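Local structure of predicted phosphatase, HAD family (3MC1) at residues A[16-21]-A[45-50]; A[31-36]-A[63-68]; A[146-151]-A[178-183]. The protein is predicted to be a phosphatase of the haloacid dehalogenase (HAD) superfamily, probably hydrolysing phosphate esters at a metal-binding active site. All blocks are in the same frame, centred on the assembly; numbering follows the deposited sequence.

Contact 1 of 3, residues A[16-21]-A[45-50]; sequences TDSAEG and KFVGPP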
ATOM      1  N   THR A  16      -4.417   4.150  -5.119  1.00 11.90           N
ATOM      2  CA  THR A  16      -4.816   5.530  -4.848  1.00 13.84           C
ATOM      3  C   THR A  16      -3.640   6.481  -4.624  1.00 12.98           C
ATOM      4  O   THR A  16      -2.629   6.105  -4.040  1.00 11.88           O
ATOM      5  CB  THR A  16      -5.709   5.595  -3.576  1.00 14.41           C
ATOM      6  OG1 THR A  16      -4.990   5.042  -2.465  1.00 14.27           O
ATOM      7  CG2 THR A  16      -6.972   4.789  -3.770  1.00 13.54           C
ATOM      8  N   ASP A  17      -3.787   7.709  -5.115  1.00 14.06           N
ATOM      9  CA  ASP A  17      -2.790   8.765  -4.930  1.00 15.67           C
ATOM     10  C   ASP A  17      -3.272   9.423  -3.640  1.00 15.82           C
ATOM     11  O   ASP A  17      -4.070  10.365  -3.669  1.00 16.03           O
ATOM     12  CB  ASP A  17      -2.856   9.773  -6.081  1.00 17.61           C
ATOM     13  CG  ASP A  17      -1.809  10.863  -5.966  1.00 20.47           C
ATOM     14  OD1 ASP A  17      -1.078  10.902  -4.946  1.00 20.91           O
ATOM     15  OD2 ASP A  17      -1.720  11.684  -6.902  1.00 23.58           O
ATOM     16  N   SER A  18      -2.798   8.910  -2.512  1.00 15.58           N
ATOM     17  CA  SER A  18      -3.223   9.393  -1.200  1.00 15.70           C
ATOM     18  C   SER A  18      -2.283  10.333  -0.460  1.00 16.22           C
ATOM     19  O   SER A  18      -2.503  10.631   0.714  1.00 12.83           O
ATOM     20  CB  SER A  18      -3.505   8.185  -0.310  1.00 17.26           C
ATOM     21  OG  SER A  18      -2.537   7.169  -0.530  1.00 17.08           O
ATOM     22  N   ALA A  19      -1.246  10.800  -1.144  1.00 15.80           N
ATOM     23  CA  ALA A  19      -0.248  11.670  -0.536  1.00 18.38           C
ATOM     24  C   ALA A  19      -0.784  12.878   0.239  1.00 17.68           C
ATOM     25  O   ALA A  19      -0.324  13.153   1.347  1.00 18.74           O
ATOM     26  CB  ALA A  19       0.729  12.135  -1.600  1.00 18.66           C
ATOM     27  N   GLU A  20      -1.742  13.600  -0.335  1.00 18.64           N
ATOM     28  CA  GLU A  20      -2.275  14.784   0.334  1.00 18.96           C
ATOM     29  C   GLU A  20      -2.765  14.500   1.748  1.00 17.49           C
ATOM     30  O   GLU A  20      -2.303  15.122   2.706  1.00 17.84           O
ATOM     31  CB  GLU A  20      -3.416  15.414  -0.473  1.00 20.94           C
ATOM     32  CG  GLU A  20      -4.251  16.389   0.362  1.00 22.68           C
ATOM     33  CD  GLU A  20      -5.316  17.108  -0.429  1.00 24.59           C
ATOM     34  OE1 GLU A  20      -5.895  16.494  -1.351  1.00 25.91           O
ATOM     35  OE2 GLU A  20      -5.584  18.289  -0.111  1.00 25.37           O
ATOM     36  N   GLY A  21      -3.704  13.567   1.871  1.00 15.70           N
ATOM     37  CA  GLY A  21      -4.242  13.228   3.181  1.00 14.74           C
ATOM     38  C   GLY A  21      -3.228  12.636   4.147  1.00 13.89           C
ATOM     39  O   GLY A  21      -3.255  12.935   5.342  1.00 14.46           O
ATOM     40  N   LYS A  45       7.730  10.028   1.796  1.00 23.00           N
ATOM     41  CA  LYS A  45       8.323   8.750   2.182  1.00 24.93           C
ATOM     42  C   LYS A  45       7.488   8.008   3.222  1.00 24.30           C
ATOM     43  O   LYS A  45       7.703   6.817   3.458  1.00 24.43           O
ATOM     44  CB  LYS A  45       9.743   8.950   2.729  1.00 28.42           C
ATOM     45  CG  LYS A  45       9.793   9.613   4.092  1.00 33.68           C
ATOM     46  CD  LYS A  45       9.838  11.125   3.985  1.00 37.09           C
ATOM     47  CE  LYS A  45      11.271  11.610   3.835  1.00 40.51           C
ATOM     48  NZ  LYS A  45      12.079  11.310   5.056  1.00 43.04           N
ATOM     49  N   PHE A  46       6.554   8.720   3.851  1.00 21.67           N
ATOM     50  CA  PHE A  46       5.666   8.130   4.854  1.00 19.30           C
ATOM     51  C   PHE A  46       4.535   7.365   4.161  1.00 18.24           C
ATOM     52  O   PHE A  46       3.761   6.653   4.808  1.00 18.14           O
ATOM     53  CB  PHE A  46       5.052   9.230   5.731  1.00 20.47           C
ATOM     54  CG  PHE A  46       5.816   9.514   7.004  1.00 19.50           C
ATOM     55  CD1 PHE A  46       5.459   8.894   8.199  1.00 20.96           C
ATOM     56  CD2 PHE A  46       6.868  10.427   7.015  1.00 21.96           C
ATOM     57  CE1 PHE A  46       6.139   9.183   9.392  1.00 21.28           C
ATOM     58  CE2 PHE A  46       7.553  10.721   8.200  1.00 21.38           C
ATOM     59  CZ  PHE A  46       7.187  10.099   9.387  1.00 22.19           C
ATOM     60  N   VAL A  47       4.435   7.511   2.845  1.00 17.61           N
ATOM     61  CA  VAL A  47       3.364   6.839   2.107  1.00 16.50           C
ATOM     62  C   VAL A  47       3.769   5.442   1.674  1.00 17.76           C
ATOM     63  O   VAL A  47       4.606   5.277   0.782  1.00 18.11           O
ATOM     64  CB  VAL A  47       2.936   7.648   0.862  1.00 15.10           C
ATOM     65  CG1 VAL A  47       1.839   6.894   0.099  1.00 13.78           C
ATOM     66  CG2 VAL A  47       2.441   9.026   1.284  1.00 12.51           C
ATOM     67  N   GLY A  48       3.166   4.441   2.313  1.00 17.59           N
ATOM     68  CA  GLY A  48       3.467   3.056   1.990  1.00 18.39           C
ATOM     69  C   GLY A  48       3.839   2.193   3.188  1.00 16.45           C
ATOM     70  O   GLY A  48       3.109   1.266   3.528  1.00 15.99           O
ATOM     71  N   PRO A  49       4.971   2.472   3.855  1.00 17.68           N
ATOM     72  CA  PRO A  49       5.401   1.684   5.017  1.00 15.72           C
ATOM     73  C   PRO A  49       4.573   1.904   6.281  1.00 15.84           C
ATOM     74  O   PRO A  49       3.809   2.864   6.375  1.00 16.02           O
ATOM     75  CB  PRO A  49       6.850   2.119   5.200  1.00 17.13           C
ATOM     76  CG  PRO A  49       6.813   3.542   4.795  1.00 19.48           C
ATOM     77  CD  PRO A  49       5.964   3.514   3.534  1.00 17.22           C
ATOM     78  N   PRO A  50       4.708   0.999   7.269  1.00 16.00           N
ATOM     79  CA  PRO A  50       3.952   1.150   8.518  1.00 16.66           C
ATOM     80  C   PRO A  50       4.347   2.493   9.142  1.00 16.72           C
ATOM     81  O   PRO A  50       5.521   2.845   9.155  1.00 15.58           O
ATOM     82  CB  PRO A  50       4.428  -0.036   9.360  1.00 16.96           C
ATOM     83  CG  PRO A  50       4.823  -1.060   8.331  1.00 18.71           C
ATOM     84  CD  PRO A  50       5.520  -0.231   7.278  1.00 14.68           C
TER
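V47 sets its two methyls against S18 and A19 through its first torsion: with chi1 at 179°, CG1 lies anti to the backbone N and CG2 stands beside that nitrogen. CB already points at 16-21, so the two branches divide the work. CG2 comes up to the backbone of A19, 4.2 Å from its CA, while CG1 faces the side chain of S18 and stays 4.4 Å from OG. The backbones are not far apart, with 6.6 Å between the CA atoms of A19 and V47, and the two segments bury only 83 Å² against each other. It is a small, light apolar touch, and V47 is also packed by I22 of helix 19-31 and by F189.

The polar end of S18 is used elsewhere. S18 sits at the N-cap position of helix 19-31 but makes no capping bond; with chi1 at 40°, OG instead hydrogen-bonds D12 OD1. D12, with D10 and D167, binds the sodium ion, so S18 is a second-shell residue that probably helps to position the D12 side chain at the metal site. The side chain of V47 lies about 5 Å from that sodium and from a bound glycerol, probably from the crystallisation liquor, to which G48 N donates a hydrogen bond.

D10 and D12, after strand 6-9 and followed by a short loop that leads into helix 19-31, are consistent with the DxDx(T/V) motif of a HAD active site, and V47 lies close to it.

Contact 2 of 3, residues A[31-36]-A[63-68]; sequences NKFDIQ and EETATV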
ATOM      1  N   ASN A  31       3.571  18.363  14.151  1.00 29.99           N
ATOM      2  CA  ASN A  31       3.386  19.703  14.702  1.00 33.04           C
ATOM      3  C   ASN A  31       3.010  19.652  16.179  1.00 33.21           C
ATOM      4  O   ASN A  31       3.237  20.613  16.912  1.00 33.38           O
ATOM      5  CB  ASN A  31       2.310  20.457  13.917  1.00 34.34           C
ATOM      6  CG  ASN A  31       2.795  20.903  12.549  1.00 36.58           C
ATOM      7  OD1 ASN A  31       3.893  20.543  12.121  1.00 39.41           O
ATOM      8  ND2 ASN A  31       1.976  21.683  11.855  1.00 37.13           N
ATOM      9  N   LYS A  32       2.431  18.532  16.608  1.00 32.04           N
ATOM     10  CA  LYS A  32       2.055  18.350  18.005  1.00 32.78           C
ATOM     11  C   LYS A  32       3.318  18.125  18.836  1.00 33.69           C
ATOM     12  O   LYS A  32       3.293  18.209  20.059  1.00 33.64           O
ATOM     13  CB  LYS A  32       1.130  17.139  18.162  1.00 34.58           C
ATOM     14  CG  LYS A  32      -0.255  17.319  17.585  1.00 36.42           C
ATOM     15  CD  LYS A  32      -0.953  18.500  18.236  1.00 38.98           C
ATOM     16  CE  LYS A  32      -2.431  18.487  17.934  1.00 40.13           C
ATOM     17  NZ  LYS A  32      -3.045  17.258  18.498  1.00 41.57           N
ATOM     18  N   PHE A  33       4.416  17.821  18.154  1.00 33.97           N
ATOM     19  CA  PHE A  33       5.694  17.589  18.816  1.00 35.26           C
ATOM     20  C   PHE A  33       6.559  18.815  18.567  1.00 35.92           C
ATOM     21  O   PHE A  33       7.774  18.801  18.789  1.00 35.32           O
ATOM     22  CB  PHE A  33       6.364  16.338  18.241  1.00 33.35           C
ATOM     23  CG  PHE A  33       5.639  15.063  18.565  1.00 31.97           C
ATOM     24  CD1 PHE A  33       5.703  14.516  19.839  1.00 30.36           C
ATOM     25  CD2 PHE A  33       4.874  14.416  17.598  1.00 29.57           C
ATOM     26  CE1 PHE A  33       5.014  13.340  20.148  1.00 31.74           C
ATOM     27  CE2 PHE A  33       4.185  13.244  17.900  1.00 28.57           C
ATOM     28  CZ  PHE A  33       4.255  12.705  19.175  1.00 28.31           C
ATOM     29  N   ASP A  34       5.899  19.875  18.107  1.00 37.22           N
ATOM     30  CA  ASP A  34       6.547  21.138  17.794  1.00 37.81           C
ATOM     31  C   ASP A  34       7.563  20.972  16.673  1.00 38.25           C
ATOM     32  O   ASP A  34       8.513  21.744  16.548  1.00 38.38           O
ATOM     33  CB  ASP A  34       7.199  21.730  19.046  1.00 39.09           C
ATOM     34  CG  ASP A  34       6.172  22.122  20.103  1.00 40.34           C
ATOM     35  OD1 ASP A  34       5.629  21.227  20.786  1.00 42.66           O
ATOM     36  OD2 ASP A  34       5.898  23.332  20.240  1.00 43.32           O
ATOM     37  N   ILE A  35       7.345  19.947  15.857  1.00 37.68           N
ATOM     38  CA  ILE A  35       8.205  19.675  14.717  1.00 38.69           C
ATOM     39  C   ILE A  35       7.508  20.286  13.510  1.00 39.80           C
ATOM     40  O   ILE A  35       6.387  19.912  13.168  1.00 40.73           O
ATOM     41  CB  ILE A  35       8.376  18.160  14.481  1.00 37.55           C
ATOM     42  CG1 ILE A  35       9.010  17.516  15.712  1.00 37.49           C
ATOM     43  CG2 ILE A  35       9.220  17.919  13.242  1.00 36.44           C
ATOM     44  CD1 ILE A  35       9.228  16.026  15.585  1.00 39.68           C
ATOM     45  N   GLN A  36       8.167  21.241  12.871  1.00 40.56           N
ATOM     46  CA  GLN A  36       7.582  21.887  11.714  1.00 43.02           C
ATOM     47  C   GLN A  36       8.135  21.229  10.457  1.00 43.53           C
ATOM     48  O   GLN A  36       9.210  20.626  10.487  1.00 43.88           O
ATOM     49  CB  GLN A  36       7.922  23.381  11.724  1.00 44.08           C
ATOM     50  CG  GLN A  36       7.589  24.093  13.040  1.00 45.90           C
ATOM     51  CD  GLN A  36       6.123  23.965  13.441  1.00 47.38           C
ATOM     52  OE1 GLN A  36       5.220  24.347  12.690  1.00 48.57           O
ATOM     53  NE2 GLN A  36       5.882  23.430  14.633  1.00 46.52           N
ATOM     54  N   GLU A  63       9.360   3.209  20.534  1.00 33.91           N
ATOM     55  CA  GLU A  63       8.105   2.495  20.334  1.00 35.63           C
ATOM     56  C   GLU A  63       6.885   3.274  20.832  1.00 35.82           C
ATOM     57  O   GLU A  63       5.979   3.586  20.059  1.00 34.43           O
ATOM     58  CB  GLU A  63       8.169   1.148  21.051  1.00 38.85           C
ATOM     59  CG  GLU A  63       7.131   0.136  20.602  1.00 42.43           C
ATOM     60  CD  GLU A  63       7.446  -0.452  19.239  1.00 44.85           C
ATOM     61  OE1 GLU A  63       8.601  -0.881  19.025  1.00 46.20           O
ATOM     62  OE2 GLU A  63       6.538  -0.500  18.387  1.00 46.64           O
ATOM     63  N   GLU A  64       6.871   3.587  22.127  1.00 35.81           N
ATOM     64  CA  GLU A  64       5.756   4.304  22.743  1.00 35.59           C
ATOM     65  C   GLU A  64       5.490   5.704  22.182  1.00 33.25           C
ATOM     66  O   GLU A  64       4.333   6.106  22.035  1.00 32.00           O
ATOM     67  CB  GLU A  64       5.965   4.385  24.263  1.00 38.69           C
ATOM     68  CG  GLU A  64       7.120   5.280  24.689  1.00 43.80           C
ATOM     69  CD  GLU A  64       7.368   5.258  26.194  1.00 47.16           C
ATOM     70  OE1 GLU A  64       6.406   5.471  26.971  1.00 47.55           O
ATOM     71  OE2 GLU A  64       8.533   5.035  26.596  1.00 48.29           O
ATOM     72  N   THR A  65       6.548   6.449  21.873  1.00 31.03           N
ATOM     73  CA  THR A  65       6.385   7.796  21.332  1.00 30.00           C
ATOM     74  C   THR A  65       5.823   7.749  19.912  1.00 27.83           C
ATOM     75  O   THR A  65       5.024   8.604  19.517  1.00 26.26           O
ATOM     76  CB  THR A  65       7.717   8.564  21.294  1.00 30.99           C
ATOM     77  OG1 THR A  65       8.298   8.587  22.603  1.00 33.40           O
ATOM     78  CG2 THR A  65       7.484   9.995  20.840  1.00 31.80           C
ATOM     79  N   ALA A  66       6.253   6.751  19.145  1.00 25.96           N
ATOM     80  CA  ALA A  66       5.779   6.591  17.777  1.00 24.85           C
ATOM     81  C   ALA A  66       4.298   6.241  17.833  1.00 23.64           C
ATOM     82  O   ALA A  66       3.513   6.647  16.974  1.00 24.71           O
ATOM     83  CB  ALA A  66       6.563   5.487  17.069  1.00 24.86           C
ATOM     84  N   THR A  67       3.919   5.493  18.861  1.00 22.22           N
ATOM     85  CA  THR A  67       2.531   5.096  19.033  1.00 25.25           C
ATOM     86  C   THR A  67       1.651   6.308  19.315  1.00 24.91           C
ATOM     87  O   THR A  67       0.500   6.367  18.880  1.00 23.98           O
ATOM     88  CB  THR A  67       2.388   4.088  20.176  1.00 25.64           C
ATOM     89  OG1 THR A  67       3.120   2.903  19.848  1.00 28.78           O
ATOM     90  CG2 THR A  67       0.928   3.730  20.391  1.00 28.50           C
ATOM     91  N   VAL A  68       2.202   7.274  20.044  1.00 24.94           N
ATOM     92  CA  VAL A  68       1.461   8.489  20.367  1.00 24.60           C
ATOM     93  C   VAL A  68       1.287   9.280  19.084  1.00 22.12           C
ATOM     94  O   VAL A  68       0.201   9.797  18.798  1.00 22.10           O
ATOM     95  CB  VAL A  68       2.219   9.362  21.399  1.00 26.40           C
ATOM     96  CG1 VAL A  68       1.526  10.717  21.547  1.00 26.52           C
ATOM     97  CG2 VAL A  68       2.266   8.650  22.740  1.00 28.15           C
TER
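The F33 ring is the flat group that crosses to helix 63-81, and it does so with its far end: CZ meets V68 CG1 at 4.1 Å and T65 O at 4.2 Å. Both partners come in at an oblique angle to the ring plane. The ring also meets F61, in the loop just before helix 63-81, with the two planes inclined at about 50°, so F33 sits in a small aromatic and aliphatic patch.

The ring gets there because CB points at the helix and CG lies anti to the carbonyl carbon, chi1 -68°. The backbones themselves stay well apart, with 10.1 Å between the CA atoms of F33 and T65, and the side chain spans the gap. T65 adds its methyl, CG2, which is 4.2 Å from F33 CE1. V68 offers CG1 from the next turn; T65 and V68, three residues apart on the helix, form the receiving surface. The total buried is modest, 102 Å².

Both segments are shaped by their own hydrogen bonds. On the helix, E63 O takes two donors from T67, its backbone N and its OG1, the hydroxyl sitting 2.9 Å from E63 O and well above the carbonyl plane. Across the way, a type I turn runs from N31 to D34, and D34, with positive phi, is the C-prime residue of a Schellman motif closing helix 19-31. K32 folds over toward Y28 and Y72, with a hydrogen bond to the first and a cation-pi contact with the second.

What results is a Schellman-type exit from helix 19-31 whose phenylalanine packs on the first turns of helix 63-81, consistent with the helical C1-type cap inserted between the first and second core strands of HAD phosphatases.

Contact 3 of 3, residues A[146-151]-A[178-183]; sequences DVIRYA and NNLPSI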
ATOM      1  N   ASP A 146       4.086  -9.732   6.701  1.00 15.45           N
ATOM      2  CA  ASP A 146       3.074 -10.350   7.554  1.00 16.77           C
ATOM      3  C   ASP A 146       1.645 -10.234   7.034  1.00 15.72           C
ATOM      4  O   ASP A 146       0.844 -11.145   7.224  1.00 16.07           O
ATOM      5  CB  ASP A 146       3.154  -9.782   8.979  1.00 18.03           C
ATOM      6  CG  ASP A 146       4.505 -10.048   9.655  1.00 22.49           C
ATOM      7  OD1 ASP A 146       5.269 -10.917   9.171  1.00 22.57           O
ATOM      8  OD2 ASP A 146       4.795  -9.393  10.688  1.00 23.00           O
ATOM      9  N   VAL A 147       1.310  -9.126   6.379  1.00 14.03           N
ATOM     10  CA  VAL A 147      -0.045  -8.967   5.868  1.00 14.72           C
ATOM     11  C   VAL A 147      -0.256  -9.830   4.623  1.00 15.42           C
ATOM     12  O   VAL A 147      -1.324 -10.418   4.434  1.00 13.18           O
ATOM     13  CB  VAL A 147      -0.353  -7.480   5.555  1.00 16.08           C
ATOM     14  CG1 VAL A 147      -1.710  -7.346   4.884  1.00 16.91           C
ATOM     15  CG2 VAL A 147      -0.343  -6.681   6.852  1.00 17.22           C
ATOM     16  N   ILE A 148       0.766  -9.913   3.777  1.00 13.58           N
ATOM     17  CA  ILE A 148       0.658 -10.739   2.583  1.00 14.05           C
ATOM     18  C   ILE A 148       0.500 -12.206   3.024  1.00 14.07           C
ATOM     19  O   ILE A 148      -0.344 -12.933   2.506  1.00 13.04           O
ATOM     20  CB  ILE A 148       1.912 -10.590   1.684  1.00 12.68           C
ATOM     21  CG1 ILE A 148       1.901  -9.211   1.005  1.00 11.91           C
ATOM     22  CG2 ILE A 148       1.942 -11.710   0.645  1.00 14.92           C
ATOM     23  CD1 ILE A 148       3.196  -8.850   0.246  1.00 10.81           C
ATOM     24  N   ARG A 149       1.308 -12.620   4.000  1.00 15.17           N
ATOM     25  CA  ARG A 149       1.264 -13.993   4.499  1.00 15.19           C
ATOM     26  C   ARG A 149      -0.104 -14.333   5.081  1.00 15.60           C
ATOM     27  O   ARG A 149      -0.614 -15.429   4.867  1.00 15.51           O
ATOM     28  CB  ARG A 149       2.345 -14.209   5.569  1.00 17.73           C
ATOM     29  CG  ARG A 149       2.562 -15.676   5.936  1.00 19.16           C
ATOM     30  CD  ARG A 149       3.706 -15.858   6.924  1.00 23.27           C
ATOM     31  NE  ARG A 149       4.948 -15.227   6.480  1.00 25.81           N
ATOM     32  CZ  ARG A 149       5.641 -15.598   5.409  1.00 29.27           C
ATOM     33  NH1 ARG A 149       5.215 -16.605   4.659  1.00 28.47           N
ATOM     34  NH2 ARG A 149       6.769 -14.968   5.092  1.00 29.43           N
ATOM     35  N   TYR A 150      -0.693 -13.397   5.821  1.00 15.14           N
ATOM     36  CA  TYR A 150      -2.002 -13.616   6.423  1.00 15.54           C
ATOM     37  C   TYR A 150      -3.081 -13.630   5.348  1.00 16.04           C
ATOM     38  O   TYR A 150      -4.019 -14.412   5.420  1.00 15.84           O
ATOM     39  CB  TYR A 150      -2.318 -12.525   7.457  1.00 16.83           C
ATOM     40  CG  TYR A 150      -3.602 -12.765   8.232  1.00 16.08           C
ATOM     41  CD1 TYR A 150      -3.750 -13.879   9.062  1.00 17.46           C
ATOM     42  CD2 TYR A 150      -4.675 -11.890   8.119  1.00 15.26           C
ATOM     43  CE1 TYR A 150      -4.946 -14.110   9.761  1.00 15.91           C
ATOM     44  CE2 TYR A 150      -5.868 -12.110   8.804  1.00 15.49           C
ATOM     45  CZ  TYR A 150      -6.001 -13.219   9.623  1.00 16.24           C
ATOM     46  OH  TYR A 150      -7.195 -13.422  10.291  1.00 13.80           O
ATOM     47  N   ALA A 151      -2.950 -12.762   4.352  1.00 15.13           N
ATOM     48  CA  ALA A 151      -3.928 -12.712   3.271  1.00 15.47           C
ATOM     49  C   ALA A 151      -3.909 -14.045   2.518  1.00 17.26           C
ATOM     50  O   ALA A 151      -4.960 -14.618   2.214  1.00 15.62           O
ATOM     51  CB  ALA A 151      -3.599 -11.565   2.319  1.00 15.38           C
ATOM     52  N   ASN A 178       7.452 -14.022   0.806  1.00 19.54           N
ATOM     53  CA  ASN A 178       6.307 -14.915   0.688  1.00 19.26           C
ATOM     54  C   ASN A 178       6.429 -15.720  -0.605  1.00 19.37           C
ATOM     55  O   ASN A 178       5.475 -16.352  -1.056  1.00 17.36           O
ATOM     56  CB  ASN A 178       5.007 -14.106   0.686  1.00 18.79           C
ATOM     57  CG  ASN A 178       4.541 -13.754   2.080  1.00 17.34           C
ATOM     58  OD1 ASN A 178       4.010 -14.605   2.801  1.00 18.25           O
ATOM     59  ND2 ASN A 178       4.744 -12.499   2.479  1.00 18.64           N
ATOM     60  N   ASN A 179       7.614 -15.679  -1.201  1.00 20.37           N
ATOM     61  CA  ASN A 179       7.875 -16.399  -2.439  1.00 21.98           C
ATOM     62  C   ASN A 179       6.959 -16.023  -3.585  1.00 21.26           C
ATOM     63  O   ASN A 179       6.559 -16.872  -4.388  1.00 20.15           O
ATOM     64  CB  ASN A 179       7.807 -17.902  -2.191  1.00 24.15           C
ATOM     65  CG  ASN A 179       8.929 -18.376  -1.307  1.00 28.50           C
ATOM     66  OD1 ASN A 179      10.099 -18.083  -1.568  1.00 29.26           O
ATOM     67  ND2 ASN A 179       8.588 -19.105  -0.251  1.00 30.84           N
ATOM     68  N   LEU A 180       6.645 -14.738  -3.672  1.00 20.23           N
ATOM     69  CA  LEU A 180       5.782 -14.251  -4.730  1.00 20.56           C
ATOM     70  C   LEU A 180       6.522 -13.327  -5.672  1.00 19.96           C
ATOM     71  O   LEU A 180       7.358 -12.526  -5.249  1.00 20.83           O
ATOM     72  CB  LEU A 180       4.608 -13.456  -4.159  1.00 23.29           C
ATOM     73  CG  LEU A 180       3.536 -14.119  -3.309  1.00 24.64           C
ATOM     74  CD1 LEU A 180       2.526 -13.044  -2.905  1.00 25.54           C
ATOM     75  CD2 LEU A 180       2.858 -15.230  -4.099  1.00 24.27           C
ATOM     76  N   PRO A 181       6.237 -13.439  -6.973  1.00 19.82           N
ATOM     77  CA  PRO A 181       6.921 -12.538  -7.901  1.00 18.05           C
ATOM     78  C   PRO A 181       6.257 -11.192  -7.649  1.00 18.66           C
ATOM     79  O   PRO A 181       5.120 -11.137  -7.155  1.00 15.87           O
ATOM     80  CB  PRO A 181       6.572 -13.114  -9.267  1.00 19.05           C
ATOM     81  CG  PRO A 181       5.233 -13.729  -9.039  1.00 22.19           C
ATOM     82  CD  PRO A 181       5.382 -14.398  -7.691  1.00 18.66           C
ATOM     83  N   SER A 182       6.962 -10.116  -7.965  1.00 18.35           N
ATOM     84  CA  SER A 182       6.415  -8.792  -7.754  1.00 18.17           C
ATOM     85  C   SER A 182       6.573  -7.894  -8.969  1.00 17.12           C
ATOM     86  O   SER A 182       7.545  -7.999  -9.715  1.00 17.61           O
ATOM     87  CB  SER A 182       7.093  -8.133  -6.552  1.00 19.16           C
ATOM     88  OG  SER A 182       8.499  -8.077  -6.721  1.00 20.79           O
ATOM     89  N   ILE A 183       5.578  -7.042  -9.175  1.00 15.01           N
ATOM     90  CA  ILE A 183       5.613  -6.059 -10.238  1.00 13.22           C
ATOM     91  C   ILE A 183       5.630  -4.725  -9.495  1.00 13.50           C
ATOM     92  O   ILE A 183       4.697  -4.410  -8.747  1.00 14.49           O
ATOM     93  CB  ILE A 183       4.357  -6.071 -11.119  1.00 12.92           C
ATOM     94  CG1 ILE A 183       4.177  -7.427 -11.805  1.00 14.40           C
ATOM     95  CG2 ILE A 183       4.489  -4.966 -12.182  1.00 11.12           C
ATOM     96  CD1 ILE A 183       2.943  -7.481 -12.712  1.00 14.64           C
TER
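R149 and N178 mark the closest approach of the backbones, with 6.4 Å between their CA atoms. Segment 146-151 is plain helix from the middle of 144-155. Segment 178-183 leaves the end of helix 169-176: N179, with positive phi, is the C-prime residue of a Schellman motif, and the chain then straightens through L180 and P181 into strand 182-185.

N178 is the side chain that fills the space between them. Its amide is wedged between I148 and R149, touching a different neighbour with each end. ND2 lies 3.4 Å from I148 CG2, on the apolar flank of the helix, while OD1 is set over one face of the R149 guanidinium, 3.0 Å from NH1. The amide and guanidinium planes are 33° apart, and the geometry of the NH1-OD1 pair is too poor for a hydrogen bond. R149 reaches this place by an extended start and a bend at chi3 (-53°), which folds the guanidinium back over the asparagine. Deeper in, I148 CG2 also packs on L180 CD1 at 3.8 Å, and both side chains lean on strand 162-166, I148 on M164 and L180 on A162.

The hydrogen bonds of the two polar side chains go to residues just outside the segments. N178 ND2 donates to G174 O and to E145 O, and R149 NH2 donates to K177 O. The buried amide therefore ties the end of one helix to the backbone of its neighbour, while its oxygen probably gains from the nearby positive charge through electrostatics.

In the fold
Contacts 1 and 3 are buried, contact 2 lies at the surface. Contacts 1 and 2 share helix 19-31: one involves its start, the other the turn that ends it, and their centres are 18 Å apart. Contact 3 belongs to the parallel-sheet part of the chain, about 31 Å from contact 2 between centres, and joins a helix to the turn leading into a strand. Apolar touches carry contacts 1 and 2, methyl groups beside the metal site in the first and a ring on a helix in the second. Contact 3 adds a polar wedge, with an amide and a guanidinium whose hydrogen bonds go to nearby backbone carbonyls.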